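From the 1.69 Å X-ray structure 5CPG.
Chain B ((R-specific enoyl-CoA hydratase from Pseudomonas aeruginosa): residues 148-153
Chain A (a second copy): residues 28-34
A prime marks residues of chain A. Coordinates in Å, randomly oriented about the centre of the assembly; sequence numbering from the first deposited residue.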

# COMPACT_ATOMS: atom_id res chain seq x y z
N GLU B 148 -7.22 1.68 19.48
CA GLU B 148 -8.54 1.42 18.91
C GLU B 148 -8.72 2.20 17.62
O GLU B 148 -8.28 3.34 17.51
CB GLU B 148 -9.65 1.82 19.88
CG GLU B 148 -9.85 0.86 21.04
CD GLU B 148 -10.93 1.35 21.98
OE1 GLU B 148 -11.06 2.59 22.13
OE2 GLU B 148 -11.65 0.51 22.54
N LEU B 149 -9.37 1.59 16.63
CA LEU B 149 -9.80 2.37 15.48
C LEU B 149 -10.98 3.23 15.93
O LEU B 149 -11.81 2.80 16.73
CB LEU B 149 -10.19 1.46 14.31
CG LEU B 149 -9.05 0.83 13.52
CD1 LEU B 149 -9.59 -0.19 12.53
CD2 LEU B 149 -8.27 1.91 12.80
N PRO B 150 -11.05 4.46 15.44
CA PRO B 150 -12.27 5.25 15.67
C PRO B 150 -13.47 4.58 14.95
O PRO B 150 -13.26 3.71 14.12
CB PRO B 150 -11.92 6.62 15.06
CG PRO B 150 -10.83 6.31 14.04
CD PRO B 150 -10.07 5.14 14.57
N PRO B 151 -14.72 4.93 15.31
CA PRO B 151 -15.78 4.22 14.59
C PRO B 151 -15.87 4.78 13.17
O PRO B 151 -15.70 5.98 12.99
CB PRO B 151 -17.03 4.53 15.43
CG PRO B 151 -16.75 5.91 16.02
CD PRO B 151 -15.23 6.03 16.16
N ILE B 152 -16.08 3.93 12.17
CA ILE B 152 -16.11 4.41 10.79
C ILE B 152 -17.43 3.96 10.15
O ILE B 152 -17.66 2.77 9.99
CB ILE B 152 -14.92 3.89 9.96
CG1 ILE B 152 -13.59 4.41 10.56
CG2 ILE B 152 -15.05 4.34 8.49
CD1 ILE B 152 -12.33 3.84 9.89
N SER B 153 -18.27 4.91 9.78
CA SER B 153 -19.52 4.56 9.12
C SER B 153 -19.49 4.92 7.65
O SER B 153 -19.06 6.00 7.26
CB SER B 153 -20.70 5.27 9.80
OG SER B 153 -20.72 4.89 11.17
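Chain A (28-34) LQLFAAV

What backbone does chain A bring to chain B? Residues 28 to 34 form part of a continuous helix, and the hydrogen bonds from Ala32′ N to Leu28′ O (3.1 Å), Ala33′ N to Gln29′ O (3.0 Å) and Val34′ N to Leu30′ O (3.1 Å) keep its turns regular. Chain B answers with an extended segment: Glu148 to Pro151 run as a loop and Ile152 and Ser153 enter a strand. The helix, from Leu28′ to Val34′, runs across this segment. The two backbones come closest, measured between CA atoms, at Leu149 and Ala33′, 6.7 Å apart.

Which face of the helix meets chain B? Gln29′, Ala32′ and Ala33′ direct their CA-to-CB bonds toward it, one helical turn separating the first from the last. Phe31′ points away. On chain B, Pro150 and Ile152 point toward the helix, whereas Leu149 sets out sideways and only its end draws nearer.

What holds the apolar side chains together? Close packing around two alanines does, since their single methyl groups leave room for longer side chains. Leu149, with chi1 m and chi2 t, spreads its two methyls over the helix: CD2 lies 3.7 Å from Ala32′ CB, and CD1 lies 4.0 Å from Ala33′ CB and 3.6 Å from Ala33′ CA. Ile152, also m and t, extends CD1 to 3.6 Å from Ala33′ CB, so this one methyl is touched by both chain B residues.

Does any polar group take part? Gln29′ does, but by van der Waals contact: its NE2 sits 3.5 Å from Pro150 CG, a ring carbon that cannot accept a hydrogen bond. The backbone O of Gln29′, already engaged by Ala33′ N, lies 4.1 Å from Leu149 CD2. No hydrogen bond crosses between the stretches, and the 279 Å² they bury together is covered by packing alone.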

# COMPACT_ATOMS: atom_id res chain seq x y z
N LEU A 28 -4.46 8.81 8.19
CA LEU A 28 -3.83 7.87 9.13
C LEU A 28 -4.87 6.89 9.58
O LEU A 28 -4.62 5.69 9.65
CB LEU A 28 -3.20 8.62 10.33
CG LEU A 28 -1.74 9.08 10.22
CD1 LEU A 28 -1.42 9.59 8.83
CD2 LEU A 28 -1.42 10.12 11.31
N GLN A 29 -6.07 7.38 9.90
CA GLN A 29 -7.11 6.49 10.40
C GLN A 29 -7.62 5.54 9.29
O GLN A 29 -7.81 4.37 9.55
CB GLN A 29 -8.27 7.30 10.95
CG GLN A 29 -7.89 8.05 12.20
CD GLN A 29 -8.92 9.08 12.57
OE1 GLN A 29 -9.57 9.67 11.69
NE2 GLN A 29 -9.05 9.34 13.85
N LEU A 30 -7.83 6.04 8.08
CA LEU A 30 -8.29 5.18 7.01
C LEU A 30 -7.23 4.10 6.70
O LEU A 30 -7.59 2.94 6.44
CB LEU A 30 -8.58 5.99 5.72
CG LEU A 30 -9.79 6.88 5.91
CD1 LEU A 30 -9.79 7.92 4.80
CD2 LEU A 30 -11.12 6.06 5.89
N PHE A 31 -5.95 4.46 6.71
CA PHE A 31 -4.97 3.46 6.31
C PHE A 31 -4.87 2.36 7.37
O PHE A 31 -4.72 1.18 7.03
CB PHE A 31 -3.60 4.07 6.05
CG PHE A 31 -2.67 3.12 5.35
CD1 PHE A 31 -2.65 3.03 3.97
CD2 PHE A 31 -1.86 2.28 6.08
CE1 PHE A 31 -1.80 2.11 3.33
CE2 PHE A 31 -1.02 1.40 5.45
CZ PHE A 31 -0.99 1.32 4.07
N ALA A 32 -5.00 2.76 8.65
CA ALA A 32 -4.99 1.79 9.75
C ALA A 32 -6.16 0.85 9.60
O ALA A 32 -6.04 -0.37 9.78
CB ALA A 32 -5.07 2.49 11.11
N ALA A 33 -7.31 1.40 9.24
CA ALA A 33 -8.53 0.62 9.16
C ALA A 33 -8.43 -0.43 8.08
O ALA A 33 -8.90 -1.55 8.24
CB ALA A 33 -9.75 1.50 8.92
N VAL A 34 -7.86 -0.07 6.95
CA VAL A 34 -7.87 -1.01 5.84
C VAL A 34 -6.65 -1.95 5.91
O VAL A 34 -6.72 -3.10 5.44
CB VAL A 34 -7.94 -0.25 4.51
CG1 VAL A 34 -6.61 0.44 4.21
CG2 VAL A 34 -8.37 -1.26 3.41